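Local atomic coordinates of sugar ABC transporter substrate-binding protein, BlMnBP1 (Bifidobacterium animalis subsp. lactis ATCC 27673, PDB entry 6I5R), a protein that probably captures short manno-oligosaccharides such as mannobiose outside the cell and delivers them to an ABC transporter for uptake. Residues Lys230-Ala233 with Thr238-Tyr241. Residues are numbered along the deposited sequence; the frame is centred on the assembly and turned at random.
With ZN (zinc ion), chain D.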
loop_
_atom_site.group_PDB
_atom_site.type_symbol
_atom_site.label_atom_id
_atom_site.label_comp_id
_atom_site.label_asym_id
_atom_site.label_seq_id
_atom_site.Cartn_x
_atom_site.Cartn_y
_atom_site.Cartn_z
ATOM N N LYS A 230 -6.062 16.974 -14.061
ATOM C CA LYS A 230 -6.473 17.254 -15.417
ATOM C C LYS A 230 -5.869 16.247 -16.390
ATOM O O LYS A 230 -4.790 15.694 -16.170
ATOM C CB LYS A 230 -6.066 18.680 -15.827
ATOM C CG LYS A 230 -4.587 18.907 -16.051
ATOM C CD LYS A 230 -4.306 20.374 -16.475
ATOM C CE LYS A 230 -4.988 20.739 -17.834
ATOM N NZ LYS A 230 -4.335 20.103 -19.002
ATOM N N LYS A 231 -6.578 16.037 -17.493
ATOM C CA LYS A 231 -6.042 15.235 -18.577
ATOM C C LYS A 231 -4.761 15.864 -19.099
ATOM O O LYS A 231 -4.675 17.087 -19.264
ATOM C CB LYS A 231 -7.076 15.133 -19.704
ATOM C CG LYS A 231 -6.651 14.281 -20.896
ATOM C CD LYS A 231 -7.589 14.475 -22.100
ATOM C CE LYS A 231 -9.034 14.026 -21.859
ATOM N NZ LYS A 231 -9.849 14.339 -23.107
ATOM N N ASP A 232 -3.774 15.015 -19.376
ATOM C CA ASP A 232 -2.506 15.455 -19.949
ATOM C C ASP A 232 -2.702 15.570 -21.463
ATOM O O ASP A 232 -2.946 14.571 -22.137
ATOM C CB ASP A 232 -1.379 14.481 -19.607
ATOM C CG ASP A 232 -0.042 14.949 -20.138
ATOM O OD1 ASP A 232 0.500 15.934 -19.592
ATOM O OD2 ASP A 232 0.438 14.376 -21.134
ATOM N N ALA A 233 -2.612 16.783 -22.002
ATOM C CA ALA A 233 -2.884 16.969 -23.427
ATOM C C ALA A 233 -1.974 16.112 -24.292
ATOM O O ALA A 233 -2.418 15.499 -25.273
ATOM C CB ALA A 233 -2.726 18.442 -23.802
ATOM N N THR A 238 -1.951 8.936 -19.902
ATOM C CA THR A 238 -1.023 8.890 -18.779
ATOM C C THR A 238 -1.493 9.859 -17.694
ATOM O O THR A 238 -2.523 10.524 -17.814
ATOM C CB THR A 238 0.413 9.268 -19.185
ATOM O OG1 THR A 238 0.456 10.664 -19.537
ATOM C CG2 THR A 238 0.830 8.396 -20.352
ATOM N N HIS A 239 -0.675 9.943 -16.636
ATOM C CA HIS A 239 -0.877 10.843 -15.508
ATOM C C HIS A 239 -2.103 10.414 -14.681
ATOM O O HIS A 239 -2.807 9.476 -15.050
ATOM C CB HIS A 239 -1.026 12.260 -16.020
ATOM C CG HIS A 239 0.282 12.911 -16.303
ATOM N ND1 HIS A 239 1.089 12.518 -17.349
ATOM C CD2 HIS A 239 0.971 13.863 -15.631
ATOM C CE1 HIS A 239 2.210 13.222 -17.324
ATOM N NE2 HIS A 239 2.150 14.060 -16.307
ATOM N N PRO A 240 -2.337 11.084 -13.528
ATOM C CA PRO A 240 -3.413 10.593 -12.651
ATOM C C PRO A 240 -4.777 10.481 -13.328
ATOM O O PRO A 240 -5.517 9.542 -13.041
ATOM C CB PRO A 240 -3.406 11.606 -11.499
ATOM C CG PRO A 240 -1.948 12.001 -11.413
ATOM C CD PRO A 240 -1.469 12.063 -12.854
ATOM N N TYR A 241 -5.135 11.429 -14.198
ATOM C CA TYR A 241 -6.419 11.360 -14.897
ATOM C C TYR A 241 -6.648 9.987 -15.519
ATOM O O TYR A 241 -7.757 9.440 -15.457
ATOM C CB TYR A 241 -6.466 12.473 -15.961
ATOM C CG TYR A 241 -7.697 12.493 -16.835
ATOM C CD1 TYR A 241 -7.764 11.688 -17.968
ATOM C CD2 TYR A 241 -8.787 13.318 -16.549
ATOM C CE1 TYR A 241 -8.884 11.692 -18.774
ATOM C CE2 TYR A 241 -9.921 13.314 -17.351
ATOM C CZ TYR A 241 -9.948 12.507 -18.477
ATOM O OH TYR A 241 -11.033 12.479 -19.324
HETATM ZN ZN ZN D . 3.613 15.371 -16.593
HETATM O O HOH W 1 -3.702 13.933 -14.468
HETATM O O HOH W 2 -4.370 12.190 -18.837
HETATM O O HOH W 3 2.327 16.658 -17.893
HETATM O O HOH W 4 4.558 13.754 -17.359
HETATM O O HOH W 5 4.666 15.555 -17.970
HETATM O O HOH W 6 3.624 15.979 -14.945
HETATM O O HOH W 7 5.311 16.812 -16.987
#
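K231, in the loop after helix 217-224 of this periplasmic-binding-protein fold, covers the ring of Y241 in the first turn of helix 239-252. CB of K231 sits 3.8 Å from the ring centroid, almost on the ring normal, a CH-pi contact. With CG anti to the backbone N (chi1 -178°), the lysine chain follows the ring outward, and a bend at chi3 accompanies the approach of CE to OH of Y241, 3.6 Å away. A long aliphatic chain suits this place, since its methylenes can cover an aromatic face. The phenol OH is hydrogen-bonded to D426 of helix 425-443, so an alanine in place of Y241 would probably leave the K231 methylenes without their aromatic floor and D426 without this partner. Farther along, the carboxylate of D232 stacks on the H239 imidazole, the planes 5° apart and CG 3.9 Å from ND1. Between these two contacts, waters join backbone to backbone: one links O of K230 to N of Y241, another N of D232 to O of T238. A histidine can use both ring nitrogens here. ND1 donates a nearly straight in-plane bond to OG1 of T238, itself hydrogen-bonded to O of A235, while NE2 binds a zinc ion in the crystal at 2.0 Å. An aspartate suits the neighbouring place because its flat carboxylate can lie parallel to the imidazole while OD1 accepts from a zinc-bound water at 2.6 Å.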